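Local coordinates for protein 3-carboxy-cis,cis-muconate cycloisomerase (Acinetobacter calcoaceticus, PDB 1Q5N) that is a cycloisomerase, assembled from four chains and related by sequence to the lyase and adenylosuccinate lyase families, at residues Leu7-Ser10 against Leu11-Arg15; Gly232-Asp235 against Arg236-Glu239; Arg344-Asp347 against Val348-Met352. All blocks are in the same frame, centred on the assembly; numbering follows the deposited sequence.

How the contacts relate
Along the chain the three contacts come in series, each of them local rather than a meeting of distant segments. Contact 1 is centred on the short N-terminal helix 9-12, contact 2 spans a loop and the first turn of the long helix 235-261, and contact 3 covers the last turns of the long helix 323-351. Contacts 1 and 3 have centres 17 Å apart and touch, because Arg344 NH2 probably donates to Ser10 O, at 2.9 Å, tying the N-terminal segment to helix 323-351. Contact 2 lies apart, its centre 27 Å from contact 1 and 33 Å from contact 3. Contacts 1 and 2 both reach other subunits, whereas contact 3 packs within its own chain.

Contact 1 of 3, residues Leu7-Ser10 against Leu11-Arg15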
loop_
_atom_site.group_PDB
_atom_site.type_symbol
_atom_site.label_atom_id
_atom_site.label_comp_id
_atom_site.label_asym_id
_atom_site.label_seq_id
_atom_site.Cartn_x
_atom_site.Cartn_y
_atom_site.Cartn_z
ATOM N N LEU A 7 18.826 6.300 16.584
ATOM C CA LEU A 7 17.999 6.593 17.770
ATOM C C LEU A 7 16.707 5.794 17.753
ATOM O O LEU A 7 16.213 5.414 18.801
ATOM C CB LEU A 7 17.611 8.070 17.854
ATOM C CG LEU A 7 18.613 9.119 18.337
ATOM C CD1 LEU A 7 17.923 10.509 18.350
ATOM C CD2 LEU A 7 19.127 8.724 19.715
ATOM N N TYR A 8 16.156 5.549 16.560
ATOM C CA TYR A 8 14.911 4.803 16.417
ATOM C C TYR A 8 15.057 3.295 16.425
ATOM O O TYR A 8 14.075 2.586 16.615
ATOM C CB TYR A 8 14.205 5.158 15.121
ATOM C CG TYR A 8 13.647 6.546 15.082
ATOM C CD1 TYR A 8 12.952 7.073 16.171
ATOM C CD2 TYR A 8 13.833 7.346 13.960
ATOM C CE1 TYR A 8 12.454 8.396 16.141
ATOM C CE2 TYR A 8 13.349 8.646 13.917
ATOM C CZ TYR A 8 12.662 9.170 15.006
ATOM O OH TYR A 8 12.196 10.479 14.938
ATOM N N ALA A 9 16.273 2.819 16.195
ATOM C CA ALA A 9 16.548 1.393 16.146
ATOM C C ALA A 9 16.171 0.751 17.461
ATOM O O ALA A 9 15.697 -0.378 17.516
ATOM C CB ALA A 9 18.032 1.177 15.866
ATOM N N SER A 10 16.361 1.516 18.518
ATOM C CA SER A 10 16.107 1.041 19.864
ATOM C C SER A 10 14.618 0.915 20.158
ATOM O O SER A 10 14.162 0.080 20.947
ATOM C CB SER A 10 16.759 2.021 20.837
ATOM O OG SER A 10 16.301 1.769 22.157
ATOM N N LEU A 11 13.864 1.769 19.495
ATOM C CA LEU A 11 12.422 1.805 19.642
ATOM C C LEU A 11 11.666 0.719 18.836
ATOM O O LEU A 11 10.766 0.086 19.349
ATOM C CB LEU A 11 11.945 3.161 19.156
ATOM C CG LEU A 11 11.181 4.028 20.122
ATOM C CD1 LEU A 11 10.698 5.217 19.358
ATOM C CD2 LEU A 11 10.034 3.226 20.735
ATOM N N PHE A 12 12.064 0.511 17.574
ATOM C CA PHE A 12 11.363 -0.390 16.681
ATOM C C PHE A 12 12.020 -1.705 16.268
ATOM O O PHE A 12 11.324 -2.639 15.915
ATOM C CB PHE A 12 11.015 0.372 15.402
ATOM C CG PHE A 12 10.290 1.663 15.640
ATOM C CD1 PHE A 12 8.991 1.663 16.167
ATOM C CD2 PHE A 12 10.878 2.885 15.275
ATOM C CE1 PHE A 12 8.281 2.883 16.351
ATOM C CE2 PHE A 12 10.189 4.102 15.440
ATOM C CZ PHE A 12 8.875 4.106 15.967
ATOM N N TYR A 13 13.341 -1.800 16.319
ATOM C CA TYR A 13 13.937 -3.023 15.823
ATOM C C TYR A 13 14.447 -3.930 16.893
ATOM O O TYR A 13 14.203 -3.719 18.066
ATOM C CB TYR A 13 15.047 -2.710 14.838
ATOM C CG TYR A 13 14.662 -1.697 13.774
ATOM C CD1 TYR A 13 13.423 -1.769 13.115
ATOM C CD2 TYR A 13 15.552 -0.693 13.390
ATOM C CE1 TYR A 13 13.077 -0.871 12.117
ATOM C CE2 TYR A 13 15.222 0.220 12.366
ATOM C CZ TYR A 13 13.963 0.126 11.737
ATOM O OH TYR A 13 13.594 1.076 10.786
ATOM N N GLN A 14 15.118 -4.974 16.470
ATOM C CA GLN A 14 15.656 -5.941 17.398
ATOM C C GLN A 14 17.145 -5.975 17.077
ATOM O O GLN A 14 17.534 -6.138 15.916
ATOM C CB GLN A 14 14.967 -7.280 17.176
ATOM C CG GLN A 14 15.146 -8.298 18.292
ATOM C CD GLN A 14 16.482 -9.022 18.216
ATOM O OE1 GLN A 14 17.046 -9.205 17.137
ATOM N NE2 GLN A 14 16.989 -9.453 19.366
ATOM N N ARG A 15 17.966 -5.802 18.101
ATOM C CA ARG A 15 19.411 -5.722 17.924
ATOM C C ARG A 15 20.111 -6.769 17.018
ATOM O O ARG A 15 20.828 -6.394 16.121
ATOM C CB ARG A 15 20.072 -5.687 19.296
ATOM C CG ARG A 15 21.365 -4.948 19.303
ATOM C CD ARG A 15 22.247 -5.535 20.392
ATOM N NE ARG A 15 22.275 -4.702 21.600
ATOM C CZ ARG A 15 22.715 -5.116 22.797
ATOM N NH1 ARG A 15 23.155 -6.372 22.957
ATOM N NH2 ARG A 15 22.748 -4.267 23.829
#
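Tyr8 and Phe12 run side by side, pointing the same way, at the short N-terminal helix 9-12 of this mostly helical chain. Tyr8 CB rests 4.0 Å from Phe12 CD2, and Phe12 CE2 approaches the Tyr8 ring obliquely. Leu11 meets that same ring at its edge, its CD1 being 4.3 Å from Tyr8 CD1. The aromatic side chains thus supply broad apolar surface along the turn.

In the backbone, Tyr8 O takes the N-H of Phe12 at 3.0 Å and a weaker bond from Leu11 N. Tyr13 is the first residue to leave helical geometry, yet its N still bonds to Ala9 O. With CG beside its own backbone N (chi1 -48°), the Tyr13 ring turns back to meet Ala9 obliquely, and the small side chain of Ala9 leaves it room. The Tyr13 hydroxyl is hydrogen-bonded to Glu333 of helix 323-351, while Ser10 OG bonds to Ala72 O of the second subunit, so the turn joins a long helix to a subunit interface. The ring comes nearest to Ala9 through CD2, which lies 3.6 Å from Ala9 CA and 4.0 Å from Ala9 CB.

Contact 2 of 3, residues Gly232-Asp235 against Arg236-Glu239; sequences GERD and RIVE
Bends at chi2 and chi3 fold the Arg234 side chain alongside Ile237, so that Ile237 CG1 lies over one face of the guanidinium, 4.0 Å from Arg234 NH2. Arginine suits this place because its flat group can accept an aliphatic neighbour on its face while its N-H bonds serve acceptors around its rim: Arg234 makes salt bridges with Glu327 and Asp115. Asp235 has CG between its backbone N and carbonyl carbon (chi1 55°), which swings the carboxylate back beside the start of Arg236.

There a water joins the two residues. It donates to Asp235 OD1 at 2.6 Å and to Glu233 O at 2.8 Å, and accepts from Arg236 N at 3.2 Å; a weak bond from Arg236 NH1 is its fourth. The carboxylate and the Arg236 guanidinium are turned 49° apart, with Asp235 OD1 4.8 Å from Arg236 NH1, and the water bridges them, only weakly on the NH1 side. Arg236 is held more firmly elsewhere, by NE to Arg190 O and a cation-pi contact with Trp230.

Arg234 is the N-cap residue of helix 235-261. Its carbonyl oxygen receives weak bonds from Ile237 N and Val238 N; a firmer i to i+4 bond follows from Glu239 N to Asp235 O, at 2.9 Å. The helix N-terminus would probably help to stabilise the negative charge of Asp235, which also forms salt bridges with Arg179 and Arg183 of the third subunit. Glu239 shares that Arg183 and pairs with Arg190 of its own chain, so the acidic residues here serve a buried subunit interface.

Within the chain this first turn is wedged among long helices: Ile237 and Val238 pack on helix 290-311, Ile237 also on helix 323-351, and Arg236 and Glu239 on helix 166-191.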
loop_
_atom_site.group_PDB
_atom_site.type_symbol
_atom_site.label_atom_id
_atom_site.label_comp_id
_atom_site.label_asym_id
_atom_site.label_seq_id
_atom_site.Cartn_x
_atom_site.Cartn_y
_atom_site.Cartn_z
ATOM N N GLY A 232 15.137 -13.213 -12.203
ATOM C CA GLY A 232 13.920 -12.478 -12.498
ATOM C C GLY A 232 12.643 -12.975 -11.865
ATOM O O GLY A 232 11.676 -12.234 -11.887
ATOM N N GLU A 233 12.629 -14.194 -11.297
ATOM C CA GLU A 233 11.415 -14.768 -10.693
ATOM C C GLU A 233 11.600 -14.606 -9.171
ATOM O O GLU A 233 12.448 -15.266 -8.546
ATOM C CB GLU A 233 11.276 -16.242 -11.128
ATOM C CG GLU A 233 10.976 -16.438 -12.660
ATOM C CD GLU A 233 12.112 -15.898 -13.571
ATOM O OE1 GLU A 233 13.289 -16.287 -13.367
ATOM O OE2 GLU A 233 11.833 -15.068 -14.479
ATOM N N ARG A 234 10.791 -13.760 -8.558
ATOM C CA ARG A 234 11.061 -13.450 -7.157
ATOM C C ARG A 234 10.111 -13.938 -6.085
ATOM O O ARG A 234 10.129 -13.423 -4.959
ATOM C CB ARG A 234 11.225 -11.906 -7.017
ATOM C CG ARG A 234 11.989 -11.238 -8.159
ATOM C CD ARG A 234 13.462 -11.680 -8.193
ATOM N NE ARG A 234 14.239 -11.130 -7.065
ATOM C CZ ARG A 234 15.463 -11.551 -6.726
ATOM N NH1 ARG A 234 16.062 -12.536 -7.408
ATOM N NH2 ARG A 234 16.112 -10.987 -5.724
ATOM N N ASP A 235 9.273 -14.903 -6.427
ATOM C CA ASP A 235 8.318 -15.444 -5.476
ATOM C C ASP A 235 8.982 -15.889 -4.161
ATOM O O ASP A 235 8.392 -15.738 -3.111
ATOM C CB ASP A 235 7.579 -16.618 -6.123
ATOM C CG ASP A 235 8.541 -17.667 -6.630
ATOM O OD1 ASP A 235 9.286 -17.395 -7.627
ATOM O OD2 ASP A 235 8.577 -18.736 -5.995
ATOM N N ARG A 236 10.212 -16.390 -4.181
ATOM C CA ARG A 236 10.820 -16.809 -2.916
ATOM C C ARG A 236 11.048 -15.656 -1.894
ATOM O O ARG A 236 10.912 -15.857 -0.662
ATOM C CB ARG A 236 12.147 -17.538 -3.165
ATOM C CG ARG A 236 11.981 -18.936 -3.705
ATOM C CD ARG A 236 13.337 -19.451 -4.259
ATOM N NE ARG A 236 13.227 -20.771 -4.894
ATOM C CZ ARG A 236 13.185 -20.991 -6.208
ATOM N NH1 ARG A 236 13.249 -19.979 -7.073
ATOM N NH2 ARG A 236 13.081 -22.233 -6.652
ATOM N N ILE A 237 11.383 -14.470 -2.407
ATOM C CA ILE A 237 11.613 -13.303 -1.577
ATOM C C ILE A 237 10.266 -12.834 -0.973
ATOM O O ILE A 237 10.156 -12.569 0.252
ATOM C CB ILE A 237 12.210 -12.132 -2.419
ATOM C CG1 ILE A 237 13.591 -12.527 -2.990
ATOM C CG2 ILE A 237 12.326 -10.861 -1.575
ATOM C CD1 ILE A 237 14.614 -12.941 -1.955
ATOM N N VAL A 238 9.256 -12.741 -1.836
ATOM C CA VAL A 238 7.954 -12.282 -1.434
ATOM C C VAL A 238 7.384 -13.223 -0.408
ATOM O O VAL A 238 6.789 -12.788 0.595
ATOM C CB VAL A 238 7.020 -12.198 -2.657
ATOM C CG1 VAL A 238 5.629 -11.693 -2.252
ATOM C CG2 VAL A 238 7.636 -11.252 -3.668
ATOM N N GLU A 239 7.601 -14.522 -0.636
ATOM C CA GLU A 239 7.047 -15.529 0.248
ATOM C C GLU A 239 7.561 -15.371 1.667
ATOM O O GLU A 239 6.776 -15.460 2.633
ATOM C CB GLU A 239 7.314 -16.926 -0.306
ATOM C CG GLU A 239 6.747 -18.053 0.556
ATOM C CD GLU A 239 6.734 -19.409 -0.134
ATOM O OE1 GLU A 239 7.620 -19.718 -0.949
ATOM O OE2 GLU A 239 5.829 -20.180 0.147
HETATM O O HOH W 1 11.754 -17.271 -6.794
#

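Contact 3 of 3, residues Arg344-Asp347 against Val348-Met352; sequences RTLD and VLKGM
Four successive i to i+4 hydrogen bonds, from Val348 N to Arg344 O through Gly351 N to Asp347 O, make the closing turns of the long alpha helix 323-351 regular, and the Leu349 N to Thr345 O bond spans 2.8 Å. Leu346 and Lys350, one turn apart, cross obliquely: Leu346 CD1 meets Lys350 CE at 4.1 Å. In Leu346, chi1 (-172°) sets CG opposite the backbone N and chi2 (53°) turns the CD1 branch to the lysine, whose extended chain brings CE there while NZ runs on past. Both residues touch Gln135 of helix 110-146, a place that suits leucine methyls and lysine methylenes, and exposed Lys350 can offer its amine to solvent.

Elsewhere, Thr345 and branched Val348 pack against helices 235-261 and 290-311, and Leu349 sits between Met254 of helix 235-261 and Thr139 of helix 110-146. Thr345 OG1 returns to Ala341 O, so its hydroxyl is satisfied within the helix and its methyl can join the packing. The Arg344 side chain reaches the N-terminal segment, where NH2 also bonds to Tyr13 O. Nearer the backbone, Val348 CG2 lies 3.5 Å from Arg344 O, the same oxygen that accepts Val348 N at 3.1 Å.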
loop_
_atom_site.group_PDB
_atom_site.type_symbol
_atom_site.label_atom_id
_atom_site.label_comp_id
_atom_site.label_asym_id
_atom_site.label_seq_id
_atom_site.Cartn_x
_atom_site.Cartn_y
_atom_site.Cartn_z
ATOM N N ARG A 344 9.169 -7.043 21.754
ATOM C CA ARG A 344 8.343 -6.331 22.719
ATOM C C ARG A 344 7.114 -7.175 23.145
ATOM O O ARG A 344 6.736 -7.198 24.318
ATOM C CB ARG A 344 7.957 -4.991 22.137
ATOM C CG ARG A 344 9.120 -4.074 22.325
ATOM C CD ARG A 344 9.121 -3.022 21.335
ATOM N NE ARG A 344 10.463 -2.462 21.218
ATOM C CZ ARG A 344 11.332 -2.792 20.252
ATOM N NH1 ARG A 344 11.014 -3.670 19.308
ATOM N NH2 ARG A 344 12.537 -2.235 20.237
ATOM N N THR A 345 6.515 -7.905 22.212
ATOM C CA THR A 345 5.390 -8.751 22.575
ATOM C C THR A 345 5.820 -9.815 23.636
ATOM O O THR A 345 5.113 -10.034 24.640
ATOM C CB THR A 345 4.796 -9.402 21.312
ATOM O OG1 THR A 345 4.375 -8.344 20.445
ATOM C CG2 THR A 345 3.578 -10.349 21.649
ATOM N N LEU A 346 6.971 -10.462 23.431
ATOM C CA LEU A 346 7.484 -11.448 24.407
ATOM C C LEU A 346 7.604 -10.810 25.808
ATOM O O LEU A 346 7.081 -11.352 26.775
ATOM C CB LEU A 346 8.847 -11.978 23.962
ATOM C CG LEU A 346 9.359 -13.145 24.808
ATOM C CD1 LEU A 346 8.335 -14.268 24.910
ATOM C CD2 LEU A 346 10.638 -13.636 24.133
ATOM N N ASP A 347 8.279 -9.667 25.918
ATOM C CA ASP A 347 8.379 -8.973 27.207
ATOM C C ASP A 347 7.008 -8.827 27.893
ATOM O O ASP A 347 6.881 -9.062 29.093
ATOM C CB ASP A 347 8.926 -7.554 27.041
ATOM C CG ASP A 347 10.380 -7.529 26.794
ATOM O OD1 ASP A 347 11.008 -8.610 26.935
ATOM O OD2 ASP A 347 10.902 -6.432 26.453
ATOM N N VAL A 348 5.998 -8.409 27.125
ATOM C CA VAL A 348 4.663 -8.220 27.658
ATOM C C VAL A 348 4.009 -9.544 28.059
ATOM O O VAL A 348 3.369 -9.610 29.110
ATOM C CB VAL A 348 3.743 -7.444 26.624
ATOM C CG1 VAL A 348 2.253 -7.486 27.061
ATOM C CG2 VAL A 348 4.207 -6.020 26.493
ATOM N N LEU A 349 4.140 -10.593 27.231
ATOM C CA LEU A 349 3.524 -11.872 27.568
ATOM C C LEU A 349 4.127 -12.448 28.843
ATOM O O LEU A 349 3.424 -13.103 29.603
ATOM C CB LEU A 349 3.693 -12.892 26.463
ATOM C CG LEU A 349 2.801 -12.759 25.243
ATOM C CD1 LEU A 349 3.263 -13.774 24.179
ATOM C CD2 LEU A 349 1.364 -13.000 25.589
ATOM N N LYS A 350 5.419 -12.196 29.071
ATOM C CA LYS A 350 6.101 -12.687 30.250
ATOM C C LYS A 350 5.825 -11.915 31.526
ATOM O O LYS A 350 5.645 -12.534 32.564
ATOM C CB LYS A 350 7.608 -12.702 30.046
ATOM C CG LYS A 350 8.101 -13.876 29.214
ATOM C CD LYS A 350 9.624 -13.843 29.084
ATOM C CE LYS A 350 10.101 -15.127 28.456
ATOM N NZ LYS A 350 11.580 -15.089 28.256
ATOM N N GLY A 351 5.791 -10.587 31.454
ATOM C CA GLY A 351 5.597 -9.811 32.672
ATOM C C GLY A 351 4.262 -9.115 32.825
ATOM O O GLY A 351 4.115 -8.162 33.583
ATOM N N MET A 352 3.310 -9.592 32.046
ATOM C CA MET A 352 1.938 -9.120 32.011
ATOM C C MET A 352 1.327 -9.074 33.436
ATOM O O MET A 352 1.354 -10.066 34.159
ATOM C CB MET A 352 1.170 -10.123 31.182
ATOM C CG MET A 352 -0.232 -9.776 30.867
ATOM S SD MET A 352 -1.103 -11.251 30.220
ATOM C CE MET A 352 0.171 -12.071 29.250
#